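Local coordinates for protein YHDH (PDB 1O89) that probably catalyses the NADPH-dependent reduction of acrylyl-CoA to propanoyl-CoA and acts as a homodimer, at residues A[150-155]-A[286-291]; A[236-241]-A[258-264]; A[315-321]-A[337-343]. One frame throughout, in Å; residues are numbered along the deposited sequence.

Interaction 1 of 3, residues A[150-155]-A[286-291]; sequences FTAMLC and VDSVMT
Phe150 turns the rim of its ring, not a face, to the loop 286-291: CE2 lies 3.5 Å from CG2 of Thr291, and the carbonyl oxygen of Ser288 also sits at the ring edge, near its plane. CG is anti to the backbone N (chi1 175°), which swings the ring toward the loop, while CD1 of Leu154 rides over one face, 3.4 Å above the ring plane, offset toward the rim. Trp300 of helix 293-306 also meets this ring. CD1 of Leu154 reaches on, tip to tip, to CG2 of Thr291 at 3.8 Å. At the base of the same side chain, CB of Leu154 touches CG1 of Val286 at 3.6 Å, and SG of Cys155 packs against the same valine. Replacing Phe150 by an alanine would probably open a gap beside the Thr291 methyl and deprive Leu154 CD1 of the surface it rests on. OG1 of Thr151 lies 3.3 Å from CB of Ser288, but its hydrogen bond goes back to Thr147 O in its own helix. Asp287 points away and shapes the loop: OD1 takes Val289 N in an Asx turn, OD2 takes Met290 N, and OD2 also forms a hydrogen bond with OH of Tyr254 of the second subunit. The helix thus meets the loop mainly by apolar contact, while polar bonds within the loop and to the other subunit shape the segment carrying the NADP(+)-binding Ser288.

Interaction 2 of 3, residues A[236-241]-A[258-264]; sequences AIDTVG and VAACGLA
Three backbone hydrogen bonds join the parallel strands: Ala259 N to Ala236 O at 2.8 Å, Asp238 N to Ala259 O at 2.9 Å, and Cys261 N to Asp238 O at 3.1 Å, the last continuing the ladder beyond the strand end. Farther out, Ala264 N gives Thr239 O a weak bond of 3.4 Å. The carboxylate of Asp238 folds back over its own turn. OD2 of Asp238 receives Gly241 N on its syn lone pair at 2.8 Å, and a water 2.6 Å from OD2 also lies 2.8 Å from Gly262 O, linking the Asp238 carboxylate to the backbone of the loop after strand 256-260; OD1 is bonded to Thr174. Gly262 CA passes close to Thr239 O, where a side chain would collide with that oxygen. Packing is thinner: the Ala236 methyl meets both methyls of Val258 on the face covered by helix 242-250, while Cys261 SG lies 4.0 Å from Thr239 CG2. With SG between the backbone N and the carbonyl carbon (chi1 70°), the sulfur is turned toward Thr239, just past the end of strand 233-238. Neighbouring parallel strands connected through helix 242-250 form a beta-alpha-beta crossover of the Rossmann-type domain, and the loop after strand 256-260 carries Leu263, which binds NADP(+).

Interaction 3 of 3, residues A[315-321]-A[337-343]; sequences AAKEISL and QGRTLVK
Lys317 and Ile319 each use both their N-H and C=O toward strand 340-343, giving an unbroken parallel ladder. Lys317 N bonds to Arg339 O and Leu341 N to Lys317 O, the latter at 2.7 Å; Ile319 N then bonds to Leu341 O at 2.8 Å and Lys343 N to Ile319 O, the most bent of the four at 140°. The strand segments run at 34° to each other, a marked twist. Weaker CA-H...O contacts accompany the ladder, among them Glu318 CA to Leu341 O at 3.3 Å. A single side-chain bond adds to these: Lys317, bent at chi2 and chi4, reaches back to the loop leading into strand 340-343 and brings NZ to Gln337 O at 3.3 Å, a weak bond. Glu318 instead sends its carboxylate to a salt bridge with Arg140.

Apolar contacts divide between the two faces. On one, Ile319 CD1 meets Thr340 CG2 at 3.6 Å and its CG1 meets Val342 CG2 at 3.8 Å, the isoleucine crossing both side chains obliquely. CG1 of Ile319 stands between the backbone N and the carbonyl carbon (chi1 76°), and from there the chain extends over strand 340-343. Beyond the paired residues, the Leu321 and Val342 side chains cross at about a right angle, CD2 near CG1. On the other face the Ala316 methyl touches Leu341 CD1 at 3.7 Å.

Helix 324-332 connects the two strands in a beta-alpha-beta unit. Phe327 of that helix covers Ile319 and Thr340, helix 139-161 packs against Leu341, and strand 340-343 pairs antiparallel with strand 51-59 on its other edge.

How the interactions relate
Interactions 1 and 2 form one continuous region of the cofactor-binding domain, their centres 11 Å apart. Val286 N probably bonds to Ala260 O (2.8 Å), joining the exit of strand 282-285 to strand 256-260, and Thr151 CG2 packs against Cys261 SG at 3.7 Å. Interactions 1 and 2 each hold an NADP(+)-binding residue, Ser288 and Leu263 respectively, and Thr151 and Thr239 both have side chains about 4 Å from that of Val180, another binding residue. Interaction 3 stands apart, its centre about 22 Å from that of interaction 1 and 26 Å from that of interaction 2. Helix 139-161 nevertheless spans the gap, supplying 150-155 and also packing on Leu341.

Interaction 1 of 3, residues A[150-155]-A[286-291]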
ATOM      1  N   PHE A 150       6.480  -1.694 -19.662  1.00 45.87           N
ATOM      2  CA  PHE A 150       7.211  -0.974 -18.625  1.00 44.99           C
ATOM      3  C   PHE A 150       6.405  -0.967 -17.318  1.00 43.39           C
ATOM      4  O   PHE A 150       6.948  -1.197 -16.236  1.00 42.70           O
ATOM      5  CB  PHE A 150       7.510   0.448 -19.112  1.00 45.95           C
ATOM      6  CG  PHE A 150       8.165   1.344 -18.078  1.00 46.30           C
ATOM      7  CD1 PHE A 150       9.481   1.154 -17.697  1.00 48.77           C
ATOM      8  CD2 PHE A 150       7.478   2.411 -17.539  1.00 48.25           C
ATOM      9  CE1 PHE A 150      10.094   1.995 -16.753  1.00 48.09           C
ATOM     10  CE2 PHE A 150       8.087   3.257 -16.587  1.00 48.19           C
ATOM     11  CZ  PHE A 150       9.389   3.043 -16.207  1.00 46.77           C
ATOM     12  N   THR A 151       5.101  -0.716 -17.433  1.00 42.77           N
ATOM     13  CA  THR A 151       4.206  -0.683 -16.279  1.00 41.26           C
ATOM     14  C   THR A 151       4.090  -2.053 -15.642  1.00 40.87           C
ATOM     15  O   THR A 151       4.121  -2.178 -14.429  1.00 39.49           O
ATOM     16  CB  THR A 151       2.816  -0.227 -16.717  1.00 41.22           C
ATOM     17  OG1 THR A 151       2.888   1.105 -17.211  1.00 42.12           O
ATOM     18  CG2 THR A 151       1.850  -0.167 -15.550  1.00 40.36           C
ATOM     19  N   ALA A 152       3.908  -3.080 -16.478  1.00 42.53           N
ATOM     20  CA  ALA A 152       3.832  -4.448 -15.989  1.00 42.91           C
ATOM     21  C   ALA A 152       5.068  -4.772 -15.162  1.00 42.82           C
ATOM     22  O   ALA A 152       4.951  -5.307 -14.055  1.00 42.24           O
ATOM     23  CB  ALA A 152       3.685  -5.419 -17.120  1.00 44.59           C
ATOM     24  N   MET A 153       6.246  -4.421 -15.667  1.00 43.18           N
ATOM     25  CA  MET A 153       7.473  -4.738 -14.947  1.00 43.86           C
ATOM     26  C   MET A 153       7.515  -4.033 -13.605  1.00 43.13           C
ATOM     27  O   MET A 153       7.886  -4.635 -12.617  1.00 43.42           O
ATOM     28  CB  MET A 153       8.715  -4.370 -15.751  1.00 45.09           C
ATOM     29  CG  MET A 153      10.007  -4.943 -15.178  1.00 46.73           C
ATOM     30  SD  MET A 153      10.217  -6.723 -15.457  1.00 51.06           S
ATOM     31  CE  MET A 153       9.987  -7.313 -13.852  1.00 49.37           C
ATOM     32  N   LEU A 154       7.126  -2.766 -13.568  1.00 43.02           N
ATOM     33  CA  LEU A 154       7.100  -2.031 -12.311  1.00 42.78           C
ATOM     34  C   LEU A 154       6.134  -2.671 -11.329  1.00 42.31           C
ATOM     35  O   LEU A 154       6.366  -2.629 -10.125  1.00 41.71           O
ATOM     36  CB  LEU A 154       6.755  -0.552 -12.530  1.00 42.63           C
ATOM     37  CG  LEU A 154       7.860   0.292 -13.202  1.00 44.18           C
ATOM     38  CD1 LEU A 154       7.281   1.550 -13.761  1.00 45.38           C
ATOM     39  CD2 LEU A 154       8.957   0.662 -12.208  1.00 45.71           C
ATOM     40  N   CYS A 155       5.037  -3.238 -11.831  1.00 42.62           N
ATOM     41  CA  CYS A 155       4.105  -3.954 -10.955  1.00 42.26           C
ATOM     42  C   CYS A 155       4.755  -5.200 -10.376  1.00 42.60           C
ATOM     43  O   CYS A 155       4.606  -5.482  -9.195  1.00 41.72           O
ATOM     44  CB  CYS A 155       2.820  -4.331 -11.677  1.00 43.04           C
ATOM     45  SG  CYS A 155       1.811  -2.896 -12.081  1.00 42.08           S
ATOM     46  N   VAL A 286       1.379   2.093  -8.620  1.00 43.19           N
ATOM     47  CA  VAL A 286       2.451   2.074  -9.595  1.00 43.80           C
ATOM     48  C   VAL A 286       2.169   3.079 -10.685  1.00 45.27           C
ATOM     49  O   VAL A 286       1.301   2.854 -11.530  1.00 46.25           O
ATOM     50  CB  VAL A 286       2.604   0.694 -10.250  1.00 43.59           C
ATOM     51  CG1 VAL A 286       3.566   0.773 -11.419  1.00 43.93           C
ATOM     52  CG2 VAL A 286       3.087  -0.324  -9.220  1.00 42.72           C
ATOM     53  N   ASP A 287       2.898   4.190 -10.652  1.00 45.93           N
ATOM     54  CA  ASP A 287       2.857   5.191 -11.719  1.00 46.84           C
ATOM     55  C   ASP A 287       3.969   4.911 -12.704  1.00 47.20           C
ATOM     56  O   ASP A 287       5.076   4.568 -12.302  1.00 48.03           O
ATOM     57  CB  ASP A 287       3.008   6.589 -11.113  1.00 47.97           C
ATOM     58  CG  ASP A 287       3.337   7.634 -12.131  1.00 49.78           C
ATOM     59  OD1 ASP A 287       2.496   7.875 -13.031  1.00 52.50           O
ATOM     60  OD2 ASP A 287       4.421   8.252 -12.117  1.00 47.26           O
ATOM     61  N   SER A 288       3.658   5.035 -13.992  1.00 47.98           N
ATOM     62  CA  SER A 288       4.617   4.869 -15.070  1.00 48.30           C
ATOM     63  C   SER A 288       5.054   6.211 -15.667  1.00 48.89           C
ATOM     64  O   SER A 288       6.045   6.283 -16.371  1.00 49.12           O
ATOM     65  CB  SER A 288       3.999   4.008 -16.178  1.00 48.80           C
ATOM     66  OG  SER A 288       3.125   4.777 -17.005  1.00 52.86           O
ATOM     67  N   VAL A 289       4.299   7.264 -15.404  1.00 48.95           N
ATOM     68  CA  VAL A 289       4.476   8.532 -16.110  1.00 50.77           C
ATOM     69  C   VAL A 289       5.724   9.283 -15.650  1.00 51.40           C
ATOM     70  O   VAL A 289       6.503   9.760 -16.488  1.00 52.27           O
ATOM     71  CB  VAL A 289       3.225   9.431 -15.952  1.00 51.87           C
ATOM     72  CG1 VAL A 289       3.425  10.798 -16.622  1.00 54.81           C
ATOM     73  CG2 VAL A 289       1.988   8.704 -16.510  1.00 50.95           C
ATOM     74  N   MET A 290       5.919   9.351 -14.333  1.00 56.27           N
ATOM     75  CA  MET A 290       6.985  10.149 -13.724  1.00 56.90           C
ATOM     76  C   MET A 290       8.003   9.320 -12.941  1.00 54.58           C
ATOM     77  O   MET A 290       8.665   9.840 -12.042  1.00 55.31           O
ATOM     78  CB  MET A 290       6.380  11.177 -12.766  1.00 60.23           C
ATOM     79  CG  MET A 290       5.324  12.076 -13.382  1.00 65.71           C
ATOM     80  SD  MET A 290       5.971  13.019 -14.782  1.00 70.41           S
ATOM     81  CE  MET A 290       6.628  14.491 -13.957  1.00 74.19           C
ATOM     82  N   THR A 291       8.147   8.040 -13.255  1.00 51.94           N
ATOM     83  CA  THR A 291       9.022   7.213 -12.422  1.00 51.32           C
ATOM     84  C   THR A 291      10.489   7.692 -12.545  1.00 52.09           C
ATOM     85  O   THR A 291      10.941   8.011 -13.642  1.00 51.79           O
ATOM     86  CB  THR A 291       8.799   5.659 -12.635  1.00 49.60           C
ATOM     87  OG1 THR A 291      10.036   4.972 -12.845  1.00 50.03           O
ATOM     88  CG2 THR A 291       7.940   5.340 -13.820  1.00 47.78           C
TER

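Interaction 2 of 3, residues A[236-241]-A[258-264]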
ATOM      1  N   ALA A 236      -1.186  -9.585  -6.329  1.00 46.05           N
ATOM      2  CA  ALA A 236      -2.096  -9.180  -7.391  1.00 46.57           C
ATOM      3  C   ALA A 236      -1.557  -7.990  -8.179  1.00 45.12           C
ATOM      4  O   ALA A 236      -0.872  -7.119  -7.639  1.00 43.41           O
ATOM      5  CB  ALA A 236      -3.510  -8.865  -6.815  1.00 47.58           C
ATOM      6  N   ILE A 237      -1.845  -7.983  -9.470  1.00 45.39           N
ATOM      7  CA  ILE A 237      -1.524  -6.859 -10.326  1.00 44.98           C
ATOM      8  C   ILE A 237      -2.848  -6.414 -10.905  1.00 46.51           C
ATOM      9  O   ILE A 237      -3.445  -7.136 -11.710  1.00 47.87           O
ATOM     10  CB  ILE A 237      -0.512  -7.271 -11.437  1.00 44.80           C
ATOM     11  CG1 ILE A 237       0.847  -7.551 -10.812  1.00 44.40           C
ATOM     12  CG2 ILE A 237      -0.383  -6.182 -12.494  1.00 45.23           C
ATOM     13  CD1 ILE A 237       1.939  -7.942 -11.764  1.00 44.50           C
ATOM     14  N   ASP A 238      -3.313  -5.230 -10.507  1.00 46.34           N
ATOM     15  CA  ASP A 238      -4.623  -4.753 -10.948  1.00 47.60           C
ATOM     16  C   ASP A 238      -4.529  -3.599 -11.933  1.00 47.84           C
ATOM     17  O   ASP A 238      -3.810  -2.636 -11.697  1.00 46.01           O
ATOM     18  CB  ASP A 238      -5.447  -4.323  -9.750  1.00 48.04           C
ATOM     19  CG  ASP A 238      -6.736  -3.695 -10.149  1.00 50.60           C
ATOM     20  OD1 ASP A 238      -7.604  -4.408 -10.717  1.00 51.94           O
ATOM     21  OD2 ASP A 238      -6.949  -2.476  -9.970  1.00 52.51           O
ATOM     22  N   THR A 239      -5.277  -3.711 -13.033  1.00 49.99           N
ATOM     23  CA  THR A 239      -5.309  -2.704 -14.087  1.00 50.75           C
ATOM     24  C   THR A 239      -6.681  -2.051 -14.196  1.00 53.31           C
ATOM     25  O   THR A 239      -6.860  -1.185 -15.028  1.00 54.64           O
ATOM     26  CB  THR A 239      -4.930  -3.322 -15.455  1.00 51.56           C
ATOM     27  OG1 THR A 239      -5.870  -4.344 -15.823  1.00 52.46           O
ATOM     28  CG2 THR A 239      -3.579  -4.059 -15.396  1.00 49.61           C
ATOM     29  N   VAL A 240      -7.632  -2.441 -13.347  1.00 54.52           N
ATOM     30  CA  VAL A 240      -9.035  -2.066 -13.542  1.00 57.26           C
ATOM     31  C   VAL A 240      -9.581  -1.131 -12.470  1.00 57.08           C
ATOM     32  O   VAL A 240     -10.383  -0.264 -12.763  1.00 59.71           O
ATOM     33  CB  VAL A 240      -9.973  -3.318 -13.815  1.00 60.31           C
ATOM     34  CG1 VAL A 240      -9.367  -4.602 -13.341  1.00 59.56           C
ATOM     35  CG2 VAL A 240     -11.411  -3.138 -13.266  1.00 62.42           C
ATOM     36  N   GLY A 241      -9.143  -1.278 -11.236  1.00 55.25           N
ATOM     37  CA  GLY A 241      -9.568  -0.379 -10.194  1.00 55.17           C
ATOM     38  C   GLY A 241     -11.011  -0.645  -9.834  1.00 57.72           C
ATOM     39  O   GLY A 241     -11.543  -1.734 -10.099  1.00 58.71           O
ATOM     40  N   VAL A 258      -0.973  -5.981  -3.443  1.00 43.84           N
ATOM     41  CA  VAL A 258      -1.561  -5.643  -4.730  1.00 43.76           C
ATOM     42  C   VAL A 258      -0.780  -4.472  -5.328  1.00 42.92           C
ATOM     43  O   VAL A 258      -0.616  -3.447  -4.666  1.00 42.79           O
ATOM     44  CB  VAL A 258      -3.037  -5.185  -4.553  1.00 44.85           C
ATOM     45  CG1 VAL A 258      -3.682  -4.905  -5.887  1.00 44.74           C
ATOM     46  CG2 VAL A 258      -3.819  -6.221  -3.789  1.00 46.64           C
ATOM     47  N   ALA A 259      -0.287  -4.621  -6.561  1.00 43.17           N
ATOM     48  CA  ALA A 259       0.265  -3.502  -7.330  1.00 42.19           C
ATOM     49  C   ALA A 259      -0.838  -2.968  -8.226  1.00 42.68           C
ATOM     50  O   ALA A 259      -1.321  -3.674  -9.092  1.00 43.19           O
ATOM     51  CB  ALA A 259       1.424  -3.951  -8.155  1.00 42.73           C
ATOM     52  N   ALA A 260      -1.239  -1.725  -8.002  1.00 42.57           N
ATOM     53  CA  ALA A 260      -2.338  -1.106  -8.728  1.00 43.81           C
ATOM     54  C   ALA A 260      -1.820  -0.039  -9.682  1.00 43.90           C
ATOM     55  O   ALA A 260      -1.097   0.858  -9.259  1.00 42.95           O
ATOM     56  CB  ALA A 260      -3.284  -0.492  -7.760  1.00 44.53           C
ATOM     57  N   CYS A 261      -2.207  -0.132 -10.952  1.00 44.50           N
ATOM     58  CA  CYS A 261      -1.701   0.767 -11.987  1.00 45.33           C
ATOM     59  C   CYS A 261      -2.733   1.294 -13.004  1.00 47.21           C
ATOM     60  O   CYS A 261      -2.353   2.018 -13.912  1.00 48.04           O
ATOM     61  CB  CYS A 261      -0.597   0.042 -12.761  1.00 45.07           C
ATOM     62  SG  CYS A 261      -1.216  -1.308 -13.796  1.00 45.94           S
ATOM     63  N   GLY A 262      -4.015   0.950 -12.861  1.00 48.75           N
ATOM     64  CA  GLY A 262      -5.023   1.345 -13.837  1.00 51.18           C
ATOM     65  C   GLY A 262      -6.405   1.684 -13.291  1.00 53.42           C
ATOM     66  O   GLY A 262      -6.659   1.649 -12.084  1.00 52.60           O
ATOM     67  N   LEU A 263      -7.299   2.022 -14.214  1.00 56.28           N
ATOM     68  CA  LEU A 263      -8.634   2.504 -13.882  1.00 59.16           C
ATOM     69  C   LEU A 263      -9.651   2.137 -14.956  1.00 62.37           C
ATOM     70  O   LEU A 263     -10.626   2.866 -15.160  1.00 65.03           O
ATOM     71  CB  LEU A 263      -8.611   4.033 -13.674  1.00 59.82           C
ATOM     72  CG  LEU A 263      -7.845   4.919 -14.664  1.00 60.61           C
ATOM     73  CD1 LEU A 263      -8.422   4.861 -16.069  1.00 63.48           C
ATOM     74  CD2 LEU A 263      -7.846   6.372 -14.171  1.00 62.58           C
ATOM     75  N   ALA A 264      -9.431   1.021 -15.655  1.00 62.86           N
ATOM     76  CA  ALA A 264     -10.281   0.678 -16.808  1.00 66.17           C
ATOM     77  C   ALA A 264     -11.753   0.512 -16.405  1.00 69.08           C
ATOM     78  O   ALA A 264     -12.639   0.816 -17.182  1.00 72.68           O
ATOM     79  CB  ALA A 264      -9.776  -0.579 -17.500  1.00 65.79           C
TER
HETATM   80  O   HOH W   1      -5.653  -0.276 -10.333  1.00 50.55           O

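Interaction 3 of 3, residues A[315-321]-A[337-343]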
ATOM      1  N   ALA A 315       2.814 -10.974 -33.664  1.00 73.85           N
ATOM      2  CA  ALA A 315       2.462 -10.147 -34.814  1.00 70.30           C
ATOM      3  C   ALA A 315       2.103  -8.723 -34.386  1.00 67.19           C
ATOM      4  O   ALA A 315       1.224  -8.529 -33.553  1.00 69.10           O
ATOM      5  CB  ALA A 315       1.304 -10.762 -35.554  1.00 73.40           C
ATOM      6  N   ALA A 316       2.803  -7.745 -34.954  1.00 63.38           N
ATOM      7  CA  ALA A 316       2.511  -6.332 -34.764  1.00 61.03           C
ATOM      8  C   ALA A 316       2.132  -5.667 -36.083  1.00 59.87           C
ATOM      9  O   ALA A 316       2.727  -5.951 -37.119  1.00 59.70           O
ATOM     10  CB  ALA A 316       3.716  -5.640 -34.168  1.00 59.20           C
ATOM     11  N   LYS A 317       1.146  -4.775 -36.039  1.00 60.33           N
ATOM     12  CA  LYS A 317       0.775  -3.970 -37.197  1.00 60.20           C
ATOM     13  C   LYS A 317       1.649  -2.722 -37.274  1.00 57.49           C
ATOM     14  O   LYS A 317       1.570  -1.859 -36.410  1.00 56.72           O
ATOM     15  CB  LYS A 317      -0.692  -3.542 -37.125  1.00 62.89           C
ATOM     16  CG  LYS A 317      -1.696  -4.655 -37.403  1.00 67.97           C
ATOM     17  CD  LYS A 317      -2.363  -5.137 -36.121  1.00 71.26           C
ATOM     18  CE  LYS A 317      -2.877  -6.556 -36.242  1.00 76.65           C
ATOM     19  NZ  LYS A 317      -1.875  -7.562 -35.805  1.00 76.06           N
ATOM     20  N   GLU A 318       2.463  -2.623 -38.314  1.00 57.42           N
ATOM     21  CA  GLU A 318       3.267  -1.426 -38.560  1.00 55.98           C
ATOM     22  C   GLU A 318       2.465  -0.509 -39.456  1.00 57.43           C
ATOM     23  O   GLU A 318       1.979  -0.938 -40.489  1.00 60.45           O
ATOM     24  CB  GLU A 318       4.579  -1.777 -39.254  1.00 56.66           C
ATOM     25  CG  GLU A 318       5.386  -2.839 -38.538  1.00 55.95           C
ATOM     26  CD  GLU A 318       6.550  -3.360 -39.360  1.00 58.55           C
ATOM     27  OE1 GLU A 318       6.536  -3.272 -40.609  1.00 58.30           O
ATOM     28  OE2 GLU A 318       7.504  -3.863 -38.739  1.00 61.01           O
ATOM     29  N   ILE A 319       2.335   0.755 -39.066  1.00 56.73           N
ATOM     30  CA  ILE A 319       1.599   1.737 -39.853  1.00 58.49           C
ATOM     31  C   ILE A 319       2.415   3.022 -40.030  1.00 57.99           C
ATOM     32  O   ILE A 319       3.288   3.359 -39.215  1.00 55.78           O
ATOM     33  CB  ILE A 319       0.221   2.043 -39.186  1.00 59.76           C
ATOM     34  CG1 ILE A 319       0.365   2.948 -37.958  1.00 58.48           C
ATOM     35  CG2 ILE A 319      -0.486   0.755 -38.777  1.00 61.09           C
ATOM     36  CD1 ILE A 319      -0.978   3.353 -37.340  1.00 61.67           C
ATOM     37  N   SER A 320       2.113   3.746 -41.097  1.00 60.52           N
ATOM     38  CA  SER A 320       2.680   5.060 -41.305  1.00 61.37           C
ATOM     39  C   SER A 320       1.854   6.077 -40.503  1.00 60.97           C
ATOM     40  O   SER A 320       0.753   5.775 -40.032  1.00 60.86           O
ATOM     41  CB  SER A 320       2.698   5.396 -42.797  1.00 66.08           C
ATOM     42  OG  SER A 320       1.403   5.708 -43.264  1.00 68.92           O
ATOM     43  N   LEU A 321       2.394   7.277 -40.342  1.00 61.58           N
ATOM     44  CA  LEU A 321       1.693   8.345 -39.636  1.00 62.06           C
ATOM     45  C   LEU A 321       0.311   8.622 -40.238  1.00 65.66           C
ATOM     46  O   LEU A 321      -0.642   8.876 -39.513  1.00 65.72           O
ATOM     47  CB  LEU A 321       2.526   9.617 -39.668  1.00 63.76           C
ATOM     48  CG  LEU A 321       3.771   9.598 -38.783  1.00 61.14           C
ATOM     49  CD1 LEU A 321       4.760  10.625 -39.272  1.00 64.14           C
ATOM     50  CD2 LEU A 321       3.394   9.861 -37.323  1.00 59.30           C
ATOM     51  N   GLN A 337      -6.081  -6.690 -32.811  1.00 95.54           N
ATOM     52  CA  GLN A 337      -5.441  -7.616 -31.887  1.00 96.65           C
ATOM     53  C   GLN A 337      -3.950  -7.298 -31.822  1.00 88.87           C
ATOM     54  O   GLN A 337      -3.297  -7.155 -32.859  1.00 83.68           O
ATOM     55  CB  GLN A 337      -5.647  -9.057 -32.353  1.00100.91           C
ATOM     56  CG  GLN A 337      -6.287  -9.956 -31.319  1.00109.68           C
ATOM     57  CD  GLN A 337      -6.724 -11.275 -31.915  1.00115.28           C
ATOM     58  OE1 GLN A 337      -5.892 -12.060 -32.375  1.00112.01           O
ATOM     59  NE2 GLN A 337      -8.026 -11.518 -31.925  1.00124.23           N
ATOM     60  N   GLY A 338      -3.420  -7.179 -30.606  1.00 89.19           N
ATOM     61  CA  GLY A 338      -2.006  -6.897 -30.411  1.00 83.59           C
ATOM     62  C   GLY A 338      -1.599  -5.457 -30.705  1.00 77.60           C
ATOM     63  O   GLY A 338      -2.424  -4.546 -30.746  1.00 78.10           O
ATOM     64  N   ARG A 339      -0.305  -5.270 -30.947  1.00 72.73           N
ATOM     65  CA  ARG A 339       0.307  -3.949 -31.012  1.00 67.96           C
ATOM     66  C   ARG A 339       0.118  -3.284 -32.357  1.00 64.07           C
ATOM     67  O   ARG A 339       0.257  -3.937 -33.400  1.00 63.50           O
ATOM     68  CB  ARG A 339       1.807  -4.057 -30.761  1.00 66.08           C
ATOM     69  CG  ARG A 339       2.190  -4.208 -29.333  1.00 71.31           C
ATOM     70  CD  ARG A 339       1.535  -5.352 -28.622  1.00 79.70           C
ATOM     71  NE  ARG A 339       2.208  -5.674 -27.361  1.00 85.29           N
ATOM     72  CZ  ARG A 339       1.709  -6.477 -26.436  1.00 93.17           C
ATOM     73  NH1 ARG A 339       0.518  -7.055 -26.593  1.00 97.75           N
ATOM     74  NH2 ARG A 339       2.406  -6.707 -25.338  1.00 98.66           N
ATOM     75  N   THR A 340      -0.192  -1.991 -32.331  1.00 61.96           N
ATOM     76  CA  THR A 340      -0.064  -1.144 -33.503  1.00 58.96           C
ATOM     77  C   THR A 340       1.198  -0.304 -33.320  1.00 55.75           C
ATOM     78  O   THR A 340       1.277   0.493 -32.397  1.00 55.99           O
ATOM     79  CB  THR A 340      -1.292  -0.225 -33.676  1.00 61.10           C
ATOM     80  OG1 THR A 340      -2.455  -0.995 -34.005  1.00 65.17           O
ATOM     81  CG2 THR A 340      -1.119   0.681 -34.890  1.00 59.09           C
ATOM     82  N   LEU A 341       2.194  -0.518 -34.180  1.00 53.76           N
ATOM     83  CA  LEU A 341       3.435   0.245 -34.158  1.00 51.82           C
ATOM     84  C   LEU A 341       3.430   1.257 -35.282  1.00 51.28           C
ATOM     85  O   LEU A 341       2.924   0.986 -36.371  1.00 51.82           O
ATOM     86  CB  LEU A 341       4.632  -0.685 -34.358  1.00 51.78           C
ATOM     87  CG  LEU A 341       4.833  -1.813 -33.347  1.00 53.03           C
ATOM     88  CD1 LEU A 341       5.982  -2.687 -33.817  1.00 54.16           C
ATOM     89  CD2 LEU A 341       5.103  -1.268 -31.985  1.00 53.26           C
ATOM     90  N   VAL A 342       4.004   2.424 -35.029  1.00 51.10           N
ATOM     91  CA  VAL A 342       4.146   3.431 -36.075  1.00 51.75           C
ATOM     92  C   VAL A 342       5.588   3.541 -36.556  1.00 52.44           C
ATOM     93  O   VAL A 342       6.478   3.912 -35.801  1.00 52.10           O
ATOM     94  CB  VAL A 342       3.648   4.788 -35.595  1.00 52.01           C
ATOM     95  CG1 VAL A 342       3.816   5.849 -36.698  1.00 54.04           C
ATOM     96  CG2 VAL A 342       2.204   4.676 -35.175  1.00 53.42           C
ATOM     97  N   LYS A 343       5.814   3.188 -37.816  1.00 54.75           N
ATOM     98  CA  LYS A 343       7.133   3.352 -38.434  1.00 57.58           C
ATOM     99  C   LYS A 343       7.217   4.748 -39.045  1.00 59.98           C
ATOM    100  O   LYS A 343       6.493   5.059 -39.986  1.00 61.16           O
ATOM    101  CB  LYS A 343       7.364   2.293 -39.496  1.00 59.33           C
ATOM    102  CG  LYS A 343       8.823   1.874 -39.640  1.00 63.12           C
ATOM    103  CD  LYS A 343       9.505   2.462 -40.862  1.00 69.52           C
ATOM    104  CE  LYS A 343      10.731   1.638 -41.282  1.00 74.03           C
ATOM    105  NZ  LYS A 343      10.600   0.202 -40.870  1.00 72.02           N
TER